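Local coordinates for ATP synthase epsilon chain (Caldalkalibacillus thermarum TA2.A1, PDB 5IK2), which binds ATP and, as a central-stalk subunit of the F1-ATPase, probably serves ATP synthesis driven by a proton gradient, at residues H[39-45]-H[66-72]; H[83-88]-H[127-133]; H[93-97]-H[124-128]. The protein carries 2 engineered substitutions. One frame throughout, in Å; residues are numbered along the deposited sequence.

Interaction 1 of 3, residues H[39-45]-H[66-72]; sequences IPLVTPL and GFLEVRP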
ATOM      1  N   ILE H  39      50.203 -11.364 -63.486  1.00 40.22           N
ATOM      2  CA  ILE H  39      49.158 -11.896 -64.371  1.00 40.37           C
ATOM      3  C   ILE H  39      47.952 -12.293 -63.498  1.00 39.75           C
ATOM      4  O   ILE H  39      48.148 -12.776 -62.378  1.00 39.96           O
ATOM      5  CB  ILE H  39      49.651 -13.123 -65.193  1.00 40.84           C
ATOM      6  CG1 ILE H  39      50.930 -12.789 -65.991  1.00 41.55           C
ATOM      7  CG2 ILE H  39      48.573 -13.625 -66.152  1.00 40.84           C
ATOM      8  CD1 ILE H  39      52.196 -13.461 -65.482  1.00 41.75           C
ATOM      9  N   PRO H  40      46.710 -12.069 -63.990  1.00 38.66           N
ATOM     10  CA  PRO H  40      45.524 -12.551 -63.270  1.00 37.99           C
ATOM     11  C   PRO H  40      45.585 -14.045 -62.918  1.00 37.10           C
ATOM     12  O   PRO H  40      45.732 -14.885 -63.809  1.00 37.10           O
ATOM     13  CB  PRO H  40      44.386 -12.258 -64.248  1.00 38.14           C
ATOM     14  CG  PRO H  40      44.840 -11.037 -64.963  1.00 38.37           C
ATOM     15  CD  PRO H  40      46.331 -11.179 -65.107  1.00 38.53           C
ATOM     16  N   LEU H  41      45.488 -14.347 -61.622  1.00 35.99           N
ATOM     17  CA  LEU H  41      45.709 -15.697 -61.093  1.00 35.29           C
ATOM     18  C   LEU H  41      44.805 -15.973 -59.892  1.00 34.54           C
ATOM     19  O   LEU H  41      44.567 -15.083 -59.073  1.00 34.12           O
ATOM     20  CB  LEU H  41      47.181 -15.856 -60.682  1.00 35.35           C
ATOM     21  CG  LEU H  41      47.635 -17.114 -59.923  1.00 35.47           C
ATOM     22  CD1 LEU H  41      47.451 -18.370 -60.764  1.00 35.66           C
ATOM     23  CD2 LEU H  41      49.086 -16.977 -59.490  1.00 35.63           C
ATOM     24  N   VAL H  42      44.304 -17.206 -59.804  1.00 33.71           N
ATOM     25  CA  VAL H  42      43.607 -17.701 -58.615  1.00 33.11           C
ATOM     26  C   VAL H  42      44.218 -19.043 -58.214  1.00 32.63           C
ATOM     27  O   VAL H  42      44.394 -19.923 -59.058  1.00 32.74           O
ATOM     28  CB  VAL H  42      42.090 -17.871 -58.858  1.00 33.14           C
ATOM     29  CG1 VAL H  42      41.399 -18.432 -57.617  1.00 33.27           C
ATOM     30  CG2 VAL H  42      41.463 -16.543 -59.266  1.00 33.00           C
ATOM     31  N   THR H  43      44.534 -19.188 -56.927  1.00 32.10           N
ATOM     32  CA  THR H  43      45.118 -20.422 -56.390  1.00 31.83           C
ATOM     33  C   THR H  43      44.728 -20.619 -54.917  1.00 31.29           C
ATOM     34  O   THR H  43      44.661 -19.641 -54.168  1.00 31.14           O
ATOM     35  CB  THR H  43      46.661 -20.425 -56.531  1.00 32.02           C
ATOM     36  OG1 THR H  43      47.200 -21.641 -55.992  1.00 32.10           O
ATOM     37  CG2 THR H  43      47.310 -19.225 -55.824  1.00 32.09           C
ATOM     38  N   PRO H  44      44.456 -21.875 -54.499  1.00 30.90           N
ATOM     39  CA  PRO H  44      44.301 -22.123 -53.060  1.00 30.74           C
ATOM     40  C   PRO H  44      45.623 -21.970 -52.305  1.00 30.62           C
ATOM     41  O   PRO H  44      46.695 -22.213 -52.873  1.00 30.52           O
ATOM     42  CB  PRO H  44      43.809 -23.578 -52.994  1.00 30.63           C
ATOM     43  CG  PRO H  44      43.282 -23.880 -54.351  1.00 30.71           C
ATOM     44  CD  PRO H  44      44.126 -23.075 -55.289  1.00 30.78           C
ATOM     45  N   LEU H  45      45.533 -21.560 -51.042  1.00 30.36           N
ATOM     46  CA  LEU H  45      46.696 -21.409 -50.174  1.00 30.28           C
ATOM     47  C   LEU H  45      46.690 -22.497 -49.115  1.00 30.42           C
ATOM     48  O   LEU H  45      45.626 -22.932 -48.668  1.00 30.12           O
ATOM     49  CB  LEU H  45      46.675 -20.045 -49.481  1.00 30.04           C
ATOM     50  CG  LEU H  45      46.716 -18.794 -50.359  1.00 30.01           C
ATOM     51  CD1 LEU H  45      46.554 -17.552 -49.495  1.00 30.11           C
ATOM     52  CD2 LEU H  45      48.008 -18.727 -51.159  1.00 29.94           C
ATOM     53  N   GLY H  66      42.137 -20.611 -46.892  1.00 28.32           N
ATOM     54  CA  GLY H  66      41.972 -19.470 -47.799  1.00 28.43           C
ATOM     55  C   GLY H  66      42.505 -19.683 -49.198  1.00 28.58           C
ATOM     56  O   GLY H  66      43.167 -20.683 -49.477  1.00 28.64           O
ATOM     57  N   PHE H  67      42.192 -18.732 -50.078  1.00 29.04           N
ATOM     58  CA  PHE H  67      42.691 -18.727 -51.455  1.00 29.57           C
ATOM     59  C   PHE H  67      43.078 -17.316 -51.903  1.00 30.32           C
ATOM     60  O   PHE H  67      42.536 -16.322 -51.409  1.00 30.07           O
ATOM     61  CB  PHE H  67      41.665 -19.344 -52.418  1.00 29.42           C
ATOM     62  CG  PHE H  67      40.457 -18.481 -52.676  1.00 29.22           C
ATOM     63  CD1 PHE H  67      39.394 -18.458 -51.775  1.00 29.16           C
ATOM     64  CD2 PHE H  67      40.370 -17.704 -53.832  1.00 29.11           C
ATOM     65  CE1 PHE H  67      38.274 -17.668 -52.014  1.00 29.26           C
ATOM     66  CE2 PHE H  67      39.254 -16.912 -54.075  1.00 29.29           C
ATOM     67  CZ  PHE H  67      38.203 -16.895 -53.166  1.00 29.29           C
ATOM     68  N   LEU H  68      44.014 -17.257 -52.847  1.00 31.15           N
ATOM     69  CA  LEU H  68      44.553 -16.006 -53.382  1.00 31.89           C
ATOM     70  C   LEU H  68      43.835 -15.650 -54.678  1.00 32.31           C
ATOM     71  O   LEU H  68      43.500 -16.539 -55.457  1.00 32.27           O
ATOM     72  CB  LEU H  68      46.051 -16.174 -53.650  1.00 32.30           C
ATOM     73  CG  LEU H  68      46.859 -14.991 -54.186  1.00 32.69           C
ATOM     74  CD1 LEU H  68      46.885 -13.841 -53.192  1.00 32.93           C
ATOM     75  CD2 LEU H  68      48.273 -15.451 -54.503  1.00 32.89           C
ATOM     76  N   GLU H  69      43.589 -14.359 -54.894  1.00 33.21           N
ATOM     77  CA  GLU H  69      43.064 -13.855 -56.170  1.00 33.88           C
ATOM     78  C   GLU H  69      43.853 -12.617 -56.598  1.00 34.85           C
ATOM     79  O   GLU H  69      43.703 -11.540 -56.016  1.00 34.62           O
ATOM     80  CB  GLU H  69      41.572 -13.524 -56.074  1.00 33.65           C
ATOM     81  CG  GLU H  69      40.917 -13.265 -57.435  1.00 33.40           C
ATOM     82  CD  GLU H  69      40.010 -12.044 -57.488  1.00 32.96           C
ATOM     83  OE1 GLU H  69      40.045 -11.194 -56.574  1.00 33.01           O
ATOM     84  OE2 GLU H  69      39.257 -11.923 -58.475  1.00 32.57           O
ATOM     85  N   VAL H  70      44.685 -12.784 -57.624  1.00 36.59           N
ATOM     86  CA  VAL H  70      45.570 -11.729 -58.107  1.00 38.00           C
ATOM     87  C   VAL H  70      44.980 -11.046 -59.339  1.00 39.76           C
ATOM     88  O   VAL H  70      44.429 -11.705 -60.218  1.00 39.14           O
ATOM     89  CB  VAL H  70      46.959 -12.294 -58.481  1.00 38.04           C
ATOM     90  CG1 VAL H  70      47.929 -11.162 -58.816  1.00 38.13           C
ATOM     91  CG2 VAL H  70      47.506 -13.166 -57.355  1.00 38.09           C
ATOM     92  N   ARG H  71      45.072  -9.719 -59.361  1.00 42.53           N
ATOM     93  CA  ARG H  71      44.949  -8.921 -60.582  1.00 44.96           C
ATOM     94  C   ARG H  71      46.187  -8.014 -60.656  1.00 46.51           C
ATOM     95  O   ARG H  71      46.890  -7.853 -59.650  1.00 46.93           O
ATOM     96  CB  ARG H  71      43.666  -8.080 -60.567  1.00 45.98           C
ATOM     97  CG  ARG H  71      42.414  -8.793 -61.068  1.00 47.18           C
ATOM     98  CD  ARG H  71      41.705  -9.575 -59.972  1.00 48.36           C
ATOM     99  NE  ARG H  71      41.113  -8.701 -58.954  1.00 49.54           N
ATOM    100  CZ  ARG H  71      39.935  -8.077 -59.048  1.00 50.24           C
ATOM    101  NH1 ARG H  71      39.160  -8.200 -60.128  1.00 50.63           N
ATOM    102  NH2 ARG H  71      39.523  -7.311 -58.039  1.00 50.41           N
ATOM    103  N   PRO H  72      46.471  -7.424 -61.837  1.00 48.18           N
ATOM    104  CA  PRO H  72      47.546  -6.415 -61.895  1.00 48.33           C
ATOM    105  C   PRO H  72      47.264  -5.178 -61.023  1.00 48.26           C
ATOM    106  O   PRO H  72      48.200  -4.566 -60.499  1.00 48.23           O
ATOM    107  CB  PRO H  72      47.607  -6.038 -63.385  1.00 48.38           C
ATOM    108  CG  PRO H  72      46.301  -6.471 -63.959  1.00 48.33           C
ATOM    109  CD  PRO H  72      45.887  -7.676 -63.169  1.00 48.37           C
TER
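Five backbone hydrogen bonds hold these two antiparallel strands together. L41 and V70 form a mutual pair, V70 N to L41 O at 2.7 Å and L41 N to V70 O at 3.2 Å. T43 and L68 repeat it, with L68 N to T43 O at 2.8 Å and T43 N to L68 O at 3.2 Å. Beyond P44, which has no amide proton to give, L45 N reaches G66 O at 3.0 Å. V42-E69 and P44-F67 are the non-hydrogen-bonded pairs; at the first, V42 CA lies 3.4 Å from L68 O in a CA-H...O contact. Outside the backbone, V42 CG1 lies 4.0 Å from F67 CD2, on the face shared with P44 and E69. L41, T43, L68 and V70 take the other face, where V34 packs on L68 and V70. E69 OE1 is hydrogen-bonded to N76 ND2. The contact rests on main-chain pairing: strand 41-44 pairs with strand 66-70 and, at L41 and V42, in parallel with a gamma-chain strand, so the sheet runs on across the interface.

Interaction 2 of 3, residues H[83-88]-H[127-133]; sequences ELPEEI and RLQVANS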
ATOM      1  N   GLU H  83      44.359 -13.537 -38.827  1.00 29.75           N
ATOM      2  CA  GLU H  83      44.679 -12.716 -37.656  1.00 30.09           C
ATOM      3  C   GLU H  83      46.087 -12.137 -37.723  1.00 30.48           C
ATOM      4  O   GLU H  83      47.036 -12.833 -38.087  1.00 30.62           O
ATOM      5  CB  GLU H  83      44.548 -13.527 -36.361  1.00 30.14           C
ATOM      6  CG  GLU H  83      43.149 -14.059 -36.060  1.00 30.16           C
ATOM      7  CD  GLU H  83      42.909 -15.498 -36.496  1.00 30.25           C
ATOM      8  OE1 GLU H  83      43.866 -16.208 -36.872  1.00 30.25           O
ATOM      9  OE2 GLU H  83      41.739 -15.929 -36.446  1.00 30.38           O
ATOM     10  N   LEU H  84      46.205 -10.861 -37.350  1.00 30.74           N
ATOM     11  CA  LEU H  84      47.495 -10.223 -37.075  1.00 31.08           C
ATOM     12  C   LEU H  84      48.002 -10.744 -35.720  1.00 31.60           C
ATOM     13  O   LEU H  84      47.210 -11.280 -34.942  1.00 31.84           O
ATOM     14  CB  LEU H  84      47.329  -8.700 -37.017  1.00 31.14           C
ATOM     15  CG  LEU H  84      46.820  -7.994 -38.280  1.00 31.03           C
ATOM     16  CD1 LEU H  84      46.239  -6.631 -37.931  1.00 30.99           C
ATOM     17  CD2 LEU H  84      47.930  -7.859 -39.310  1.00 31.11           C
ATOM     18  N   PRO H  85      49.315 -10.587 -35.422  1.00 32.22           N
ATOM     19  CA  PRO H  85      49.870 -11.126 -34.165  1.00 32.73           C
ATOM     20  C   PRO H  85      49.145 -10.683 -32.888  1.00 33.48           C
ATOM     21  O   PRO H  85      48.886 -11.511 -32.011  1.00 33.00           O
ATOM     22  CB  PRO H  85      51.311 -10.598 -34.167  1.00 32.63           C
ATOM     23  CG  PRO H  85      51.633 -10.389 -35.604  1.00 32.30           C
ATOM     24  CD  PRO H  85      50.353  -9.884 -36.201  1.00 32.25           C
ATOM     25  N   GLU H  86      48.814  -9.394 -32.807  1.00 34.84           N
ATOM     26  CA  GLU H  86      48.175  -8.809 -31.616  1.00 35.83           C
ATOM     27  C   GLU H  86      46.763  -9.332 -31.294  1.00 36.25           C
ATOM     28  O   GLU H  86      46.346  -9.287 -30.135  1.00 36.45           O
ATOM     29  CB  GLU H  86      48.154  -7.266 -31.692  1.00 36.20           C
ATOM     30  CG  GLU H  86      47.282  -6.644 -32.792  1.00 36.54           C
ATOM     31  CD  GLU H  86      48.052  -6.219 -34.037  1.00 36.84           C
ATOM     32  OE1 GLU H  86      49.071  -6.865 -34.378  1.00 36.82           O
ATOM     33  OE2 GLU H  86      47.623  -5.239 -34.688  1.00 36.41           O
ATOM     34  N   GLU H  87      46.042  -9.823 -32.304  1.00 36.76           N
ATOM     35  CA  GLU H  87      44.643 -10.260 -32.133  1.00 37.04           C
ATOM     36  C   GLU H  87      44.450 -11.795 -32.144  1.00 37.00           C
ATOM     37  O   GLU H  87      43.364 -12.283 -32.471  1.00 37.01           O
ATOM     38  CB  GLU H  87      43.739  -9.554 -33.166  1.00 36.87           C
ATOM     39  CG  GLU H  87      43.921  -9.974 -34.624  1.00 36.76           C
ATOM     40  CD  GLU H  87      43.336  -8.982 -35.627  1.00 36.55           C
ATOM     41  OE1 GLU H  87      42.575  -8.070 -35.234  1.00 36.62           O
ATOM     42  OE2 GLU H  87      43.642  -9.116 -36.828  1.00 35.99           O
ATOM     43  N   ILE H  88      45.491 -12.535 -31.750  1.00 36.97           N
ATOM     44  CA  ILE H  88      45.451 -14.000 -31.640  1.00 37.07           C
ATOM     45  C   ILE H  88      45.368 -14.398 -30.164  1.00 37.14           C
ATOM     46  O   ILE H  88      46.180 -13.945 -29.353  1.00 37.18           O
ATOM     47  CB  ILE H  88      46.709 -14.647 -32.275  1.00 36.97           C
ATOM     48  CG1 ILE H  88      46.686 -14.468 -33.799  1.00 36.94           C
ATOM     49  CG2 ILE H  88      46.810 -16.135 -31.931  1.00 36.95           C
ATOM     50  CD1 ILE H  88      48.030 -14.656 -34.472  1.00 36.92           C
ATOM     51  N   ARG H 127      48.838 -19.982 -36.013  1.00 36.53           N
ATOM     52  CA  ARG H 127      48.496 -18.922 -35.047  1.00 36.50           C
ATOM     53  C   ARG H 127      49.599 -18.684 -34.005  1.00 37.40           C
ATOM     54  O   ARG H 127      49.839 -17.542 -33.607  1.00 37.74           O
ATOM     55  CB  ARG H 127      47.165 -19.227 -34.342  1.00 35.85           C
ATOM     56  CG  ARG H 127      45.940 -18.863 -35.164  1.00 35.37           C
ATOM     57  CD  ARG H 127      44.668 -19.385 -34.522  1.00 34.81           C
ATOM     58  NE  ARG H 127      43.465 -18.904 -35.203  1.00 34.33           N
ATOM     59  CZ  ARG H 127      42.217 -19.281 -34.915  1.00 33.87           C
ATOM     60  NH1 ARG H 127      41.972 -20.163 -33.946  1.00 33.71           N
ATOM     61  NH2 ARG H 127      41.200 -18.773 -35.605  1.00 33.74           N
ATOM     62  N   LEU H 128      50.257 -19.761 -33.574  1.00 38.36           N
ATOM     63  CA  LEU H 128      51.381 -19.674 -32.633  1.00 39.30           C
ATOM     64  C   LEU H 128      52.647 -19.088 -33.272  1.00 39.95           C
ATOM     65  O   LEU H 128      53.350 -18.307 -32.631  1.00 39.97           O
ATOM     66  CB  LEU H 128      51.682 -21.049 -32.021  1.00 39.41           C
ATOM     67  CG  LEU H 128      50.573 -21.610 -31.118  1.00 39.46           C
ATOM     68  CD1 LEU H 128      50.697 -23.120 -30.970  1.00 39.41           C
ATOM     69  CD2 LEU H 128      50.571 -20.933 -29.754  1.00 39.26           C
ATOM     70  N   GLN H 129      52.931 -19.471 -34.520  1.00 41.02           N
ATOM     71  CA  GLN H 129      54.067 -18.914 -35.281  1.00 42.29           C
ATOM     72  C   GLN H 129      53.980 -17.393 -35.448  1.00 42.77           C
ATOM     73  O   GLN H 129      54.968 -16.684 -35.244  1.00 42.83           O
ATOM     74  CB  GLN H 129      54.166 -19.554 -36.674  1.00 42.98           C
ATOM     75  CG  GLN H 129      54.721 -20.970 -36.702  1.00 43.47           C
ATOM     76  CD  GLN H 129      54.675 -21.588 -38.094  1.00 44.06           C
ATOM     77  OE1 GLN H 129      54.934 -20.917 -39.096  1.00 43.80           O
ATOM     78  NE2 GLN H 129      54.346 -22.876 -38.160  1.00 44.14           N
ATOM     79  N   VAL H 130      52.796 -16.911 -35.824  1.00 43.56           N
ATOM     80  CA  VAL H 130      52.559 -15.479 -36.046  1.00 44.30           C
ATOM     81  C   VAL H 130      52.509 -14.702 -34.721  1.00 45.95           C
ATOM     82  O   VAL H 130      52.875 -13.526 -34.683  1.00 46.19           O
ATOM     83  CB  VAL H 130      51.284 -15.247 -36.900  1.00 43.82           C
ATOM     84  CG1 VAL H 130      50.966 -13.762 -37.047  1.00 43.87           C
ATOM     85  CG2 VAL H 130      51.460 -15.874 -38.279  1.00 43.62           C
ATOM     86  N   ALA H 131      52.071 -15.357 -33.644  1.00 48.16           N
ATOM     87  CA  ALA H 131      52.085 -14.757 -32.300  1.00 49.63           C
ATOM     88  C   ALA H 131      53.505 -14.572 -31.742  1.00 51.36           C
ATOM     89  O   ALA H 131      53.774 -13.573 -31.072  1.00 51.58           O
ATOM     90  CB  ALA H 131      51.246 -15.586 -31.338  1.00 49.68           C
ATOM     91  N   ASN H 132      54.396 -15.529 -32.012  1.00 53.61           N
ATOM     92  CA  ASN H 132      55.801 -15.453 -31.564  1.00 55.83           C
ATOM     93  C   ASN H 132      56.635 -14.379 -32.277  1.00 57.86           C
ATOM     94  O   ASN H 132      57.644 -13.928 -31.730  1.00 57.96           O
ATOM     95  CB  ASN H 132      56.510 -16.813 -31.716  1.00 56.01           C
ATOM     96  CG  ASN H 132      55.974 -17.877 -30.769  1.00 56.20           C
ATOM     97  OD1 ASN H 132      55.850 -19.044 -31.147  1.00 56.50           O
ATOM     98  ND2 ASN H 132      55.669 -17.490 -29.533  1.00 56.26           N
ATOM     99  N   SER H 133      56.235 -13.989 -33.490  1.00 60.50           N
ATOM    100  CA  SER H 133      56.938 -12.940 -34.248  1.00 62.40           C
ATOM    101  C   SER H 133      56.834 -11.553 -33.592  1.00 65.12           C
ATOM    102  O   SER H 133      57.745 -10.731 -33.736  1.00 65.73           O
ATOM    103  CB  SER H 133      56.429 -12.878 -35.695  1.00 61.61           C
ATOM    104  OG  SER H 133      55.075 -12.463 -35.756  1.00 60.58           O
TER
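The charged part of this contact is one two-pronged salt bridge: R127 NE donates to E83 OE1 at 3.2 Å and R127 NH2 to E83 OE2 at 3.0 Å, so the extended arginine meets both carboxylate oxygens. Apolar contacts lie alongside it. P85 CG sits 3.7 Å from V130 CG1, and I88 CD1 reaches the same methyl at 4.0 Å, while I88 CG2 rests 3.9 Å from R127 CB. The helix backbone is close too, with P85 CB 3.4 Å from V130 O. Within the segments, L84 N donates to E87 OE2 at 3.1 Å and S133 OG to V130 O at 2.7 Å. V130 also packs on P49 and A62 of the beta-sandwich. This is the folded-down conformation of the epsilon C-terminal helices, seated against the beta domain. E83 and R127 belong to the epsilon subunit's ATP site, as do T81 and R123 among others; no nucleotide is bound to this chain, and here E83 and R127 pair with each other.

Interaction 3 of 3, residues H[93-97]-H[124-128]; sequences AKKAK and AEVRL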
ATOM      1  N   ALA H  93      45.074 -21.295 -28.653  1.00 39.33           N
ATOM      2  CA  ALA H  93      45.844 -21.977 -29.702  1.00 39.21           C
ATOM      3  C   ALA H  93      46.691 -23.129 -29.158  1.00 39.11           C
ATOM      4  O   ALA H  93      46.825 -24.161 -29.817  1.00 39.20           O
ATOM      5  CB  ALA H  93      46.727 -20.982 -30.444  1.00 39.23           C
ATOM      6  N   LYS H  94      47.266 -22.947 -27.970  1.00 39.47           N
ATOM      7  CA  LYS H  94      48.041 -24.004 -27.304  1.00 39.60           C
ATOM      8  C   LYS H  94      47.172 -25.202 -26.911  1.00 39.27           C
ATOM      9  O   LYS H  94      47.562 -26.354 -27.127  1.00 38.71           O
ATOM     10  CB  LYS H  94      48.764 -23.454 -26.068  1.00 40.01           C
ATOM     11  CG  LYS H  94      49.915 -22.520 -26.396  1.00 40.48           C
ATOM     12  CD  LYS H  94      50.598 -22.012 -25.136  1.00 41.14           C
ATOM     13  CE  LYS H  94      51.756 -21.087 -25.469  1.00 41.53           C
ATOM     14  NZ  LYS H  94      52.351 -20.475 -24.249  1.00 41.85           N
ATOM     15  N   LYS H  95      46.003 -24.924 -26.336  1.00 39.30           N
ATOM     16  CA  LYS H  95      45.034 -25.969 -25.977  1.00 39.27           C
ATOM     17  C   LYS H  95      44.439 -26.658 -27.208  1.00 38.83           C
ATOM     18  O   LYS H  95      44.174 -27.860 -27.175  1.00 39.27           O
ATOM     19  CB  LYS H  95      43.923 -25.403 -25.084  1.00 39.62           C
ATOM     20  CG  LYS H  95      44.401 -25.090 -23.674  1.00 40.29           C
ATOM     21  CD  LYS H  95      43.490 -24.116 -22.947  1.00 40.76           C
ATOM     22  CE  LYS H  95      44.073 -23.733 -21.593  1.00 41.10           C
ATOM     23  NZ  LYS H  95      43.399 -22.545 -21.001  1.00 41.29           N
ATOM     24  N   ALA H  96      44.239 -25.895 -28.282  1.00 38.08           N
ATOM     25  CA  ALA H  96      43.809 -26.448 -29.569  1.00 37.41           C
ATOM     26  C   ALA H  96      44.894 -27.321 -30.208  1.00 37.33           C
ATOM     27  O   ALA H  96      44.586 -28.373 -30.773  1.00 37.32           O
ATOM     28  CB  ALA H  96      43.405 -25.330 -30.518  1.00 37.35           C
ATOM     29  N   LYS H  97      46.151 -26.882 -30.118  1.00 37.06           N
ATOM     30  CA  LYS H  97      47.291 -27.664 -30.615  1.00 37.26           C
ATOM     31  C   LYS H  97      47.401 -29.004 -29.884  1.00 37.33           C
ATOM     32  O   LYS H  97      47.471 -30.056 -30.524  1.00 37.36           O
ATOM     33  CB  LYS H  97      48.606 -26.886 -30.456  1.00 37.25           C
ATOM     34  CG  LYS H  97      49.825 -27.585 -31.055  1.00 37.51           C
ATOM     35  CD  LYS H  97      51.136 -26.975 -30.583  1.00 37.76           C
ATOM     36  CE  LYS H  97      52.294 -27.932 -30.815  1.00 37.94           C
ATOM     37  NZ  LYS H  97      53.612 -27.309 -30.520  1.00 38.48           N
ATOM     38  N   ALA H 124      46.085 -23.985 -35.577  1.00 37.18           N
ATOM     39  CA  ALA H 124      46.633 -23.683 -34.252  1.00 37.09           C
ATOM     40  C   ALA H 124      48.125 -23.358 -34.287  1.00 37.31           C
ATOM     41  O   ALA H 124      48.556 -22.385 -33.667  1.00 37.73           O
ATOM     42  CB  ALA H 124      46.374 -24.840 -33.297  1.00 37.26           C
ATOM     43  N   GLU H 125      48.903 -24.170 -35.003  1.00 37.35           N
ATOM     44  CA  GLU H 125      50.361 -23.980 -35.093  1.00 37.57           C
ATOM     45  C   GLU H 125      50.754 -22.700 -35.841  1.00 37.26           C
ATOM     46  O   GLU H 125      51.710 -22.024 -35.449  1.00 37.51           O
ATOM     47  CB  GLU H 125      51.038 -25.202 -35.727  1.00 38.02           C
ATOM     48  CG  GLU H 125      51.019 -26.433 -34.830  1.00 38.69           C
ATOM     49  CD  GLU H 125      51.766 -27.620 -35.415  1.00 39.10           C
ATOM     50  OE1 GLU H 125      51.640 -27.878 -36.633  1.00 39.12           O
ATOM     51  OE2 GLU H 125      52.472 -28.308 -34.646  1.00 39.12           O
ATOM     52  N   VAL H 126      50.020 -22.373 -36.904  1.00 36.67           N
ATOM     53  CA  VAL H 126      50.244 -21.131 -37.658  1.00 36.50           C
ATOM     54  C   VAL H 126      49.900 -19.894 -36.816  1.00 36.55           C
ATOM     55  O   VAL H 126      50.594 -18.880 -36.902  1.00 36.50           O
ATOM     56  CB  VAL H 126      49.469 -21.138 -39.001  1.00 36.24           C
ATOM     57  CG1 VAL H 126      49.457 -19.765 -39.664  1.00 36.19           C
ATOM     58  CG2 VAL H 126      50.085 -22.158 -39.947  1.00 36.17           C
ATOM     59  N   ARG H 127      48.838 -19.982 -36.013  1.00 36.53           N
ATOM     60  CA  ARG H 127      48.496 -18.922 -35.047  1.00 36.50           C
ATOM     61  C   ARG H 127      49.599 -18.684 -34.005  1.00 37.40           C
ATOM     62  O   ARG H 127      49.839 -17.542 -33.607  1.00 37.74           O
ATOM     63  CB  ARG H 127      47.165 -19.227 -34.342  1.00 35.85           C
ATOM     64  CG  ARG H 127      45.940 -18.863 -35.164  1.00 35.37           C
ATOM     65  CD  ARG H 127      44.668 -19.385 -34.522  1.00 34.81           C
ATOM     66  NE  ARG H 127      43.465 -18.904 -35.203  1.00 34.33           N
ATOM     67  CZ  ARG H 127      42.217 -19.281 -34.915  1.00 33.87           C
ATOM     68  NH1 ARG H 127      41.972 -20.163 -33.946  1.00 33.71           N
ATOM     69  NH2 ARG H 127      41.200 -18.773 -35.605  1.00 33.74           N
ATOM     70  N   LEU H 128      50.257 -19.761 -33.574  1.00 38.36           N
ATOM     71  CA  LEU H 128      51.381 -19.674 -32.633  1.00 39.30           C
ATOM     72  C   LEU H 128      52.647 -19.088 -33.272  1.00 39.95           C
ATOM     73  O   LEU H 128      53.350 -18.307 -32.631  1.00 39.97           O
ATOM     74  CB  LEU H 128      51.682 -21.049 -32.021  1.00 39.41           C
ATOM     75  CG  LEU H 128      50.573 -21.610 -31.118  1.00 39.46           C
ATOM     76  CD1 LEU H 128      50.697 -23.120 -30.970  1.00 39.41           C
ATOM     77  CD2 LEU H 128      50.571 -20.933 -29.754  1.00 39.26           C
TER
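Two helical turns run past each other here as part of an antiparallel helical hairpin, the C-terminal element of the epsilon subunit. Their short axes come within 8.8 Å with 146° between the N-to-C directions, well off strictly antiparallel. The nearest CA atoms, those of A93 and A124, are 4.9 Å apart, an approach that small side chains permit. A124 CB enters the surface of the first helix, 3.6 Å from A93 O, 3.8 Å from K97 N and 4.1 Å from A96 CB. Its methyl therefore lies against the helical hydrogen bond from K97 N to A93 O, which is 2.8 Å long. Going the other way, A93 CB points at the second helix and meets R127 CB at 4.3 Å and L128 CD2 at 3.9 Å. The interface is thus apolar at its centre, and lysine side chains flank it through their methylenes. R127 touches A93 through CB, while its guanidinium forms a salt bridge with E83, a fellow residue of the ATP site. The K97 side chain runs past A124, bringing K97 CE to 3.9 Å from E125 OE2, but K97 NZ stays 4.4 Å from that oxygen, beyond salt-bridge range. L128 has the largest area covered of these residues and spreads over two lysines: L128 CD2 is 3.8 Å from K94 CG, and L128 CD1 is 3.9 Å from K97 CD.

From the N terminus, the chain first meets interaction 1, which closes a loop of 20 sandwich residues, 15 of them in strands and none in helix. It is complete before the other two open. The segment 83-88, from the end of strand 81-83 into the linker before helix 90-104, starts interaction 2, a longer closure spanning both C-terminal helices. Interaction 3 opens later, at 93-97, and joins helix 90-104 to helix 114-133. Both closures end on helix 114-133 and share R127 and L128, so partner helix and linker hold one helix. Their centres are about 10 Å apart, and that of interaction 1, at the gamma interface across the chain's centre, is about 24 and 26 Å from them.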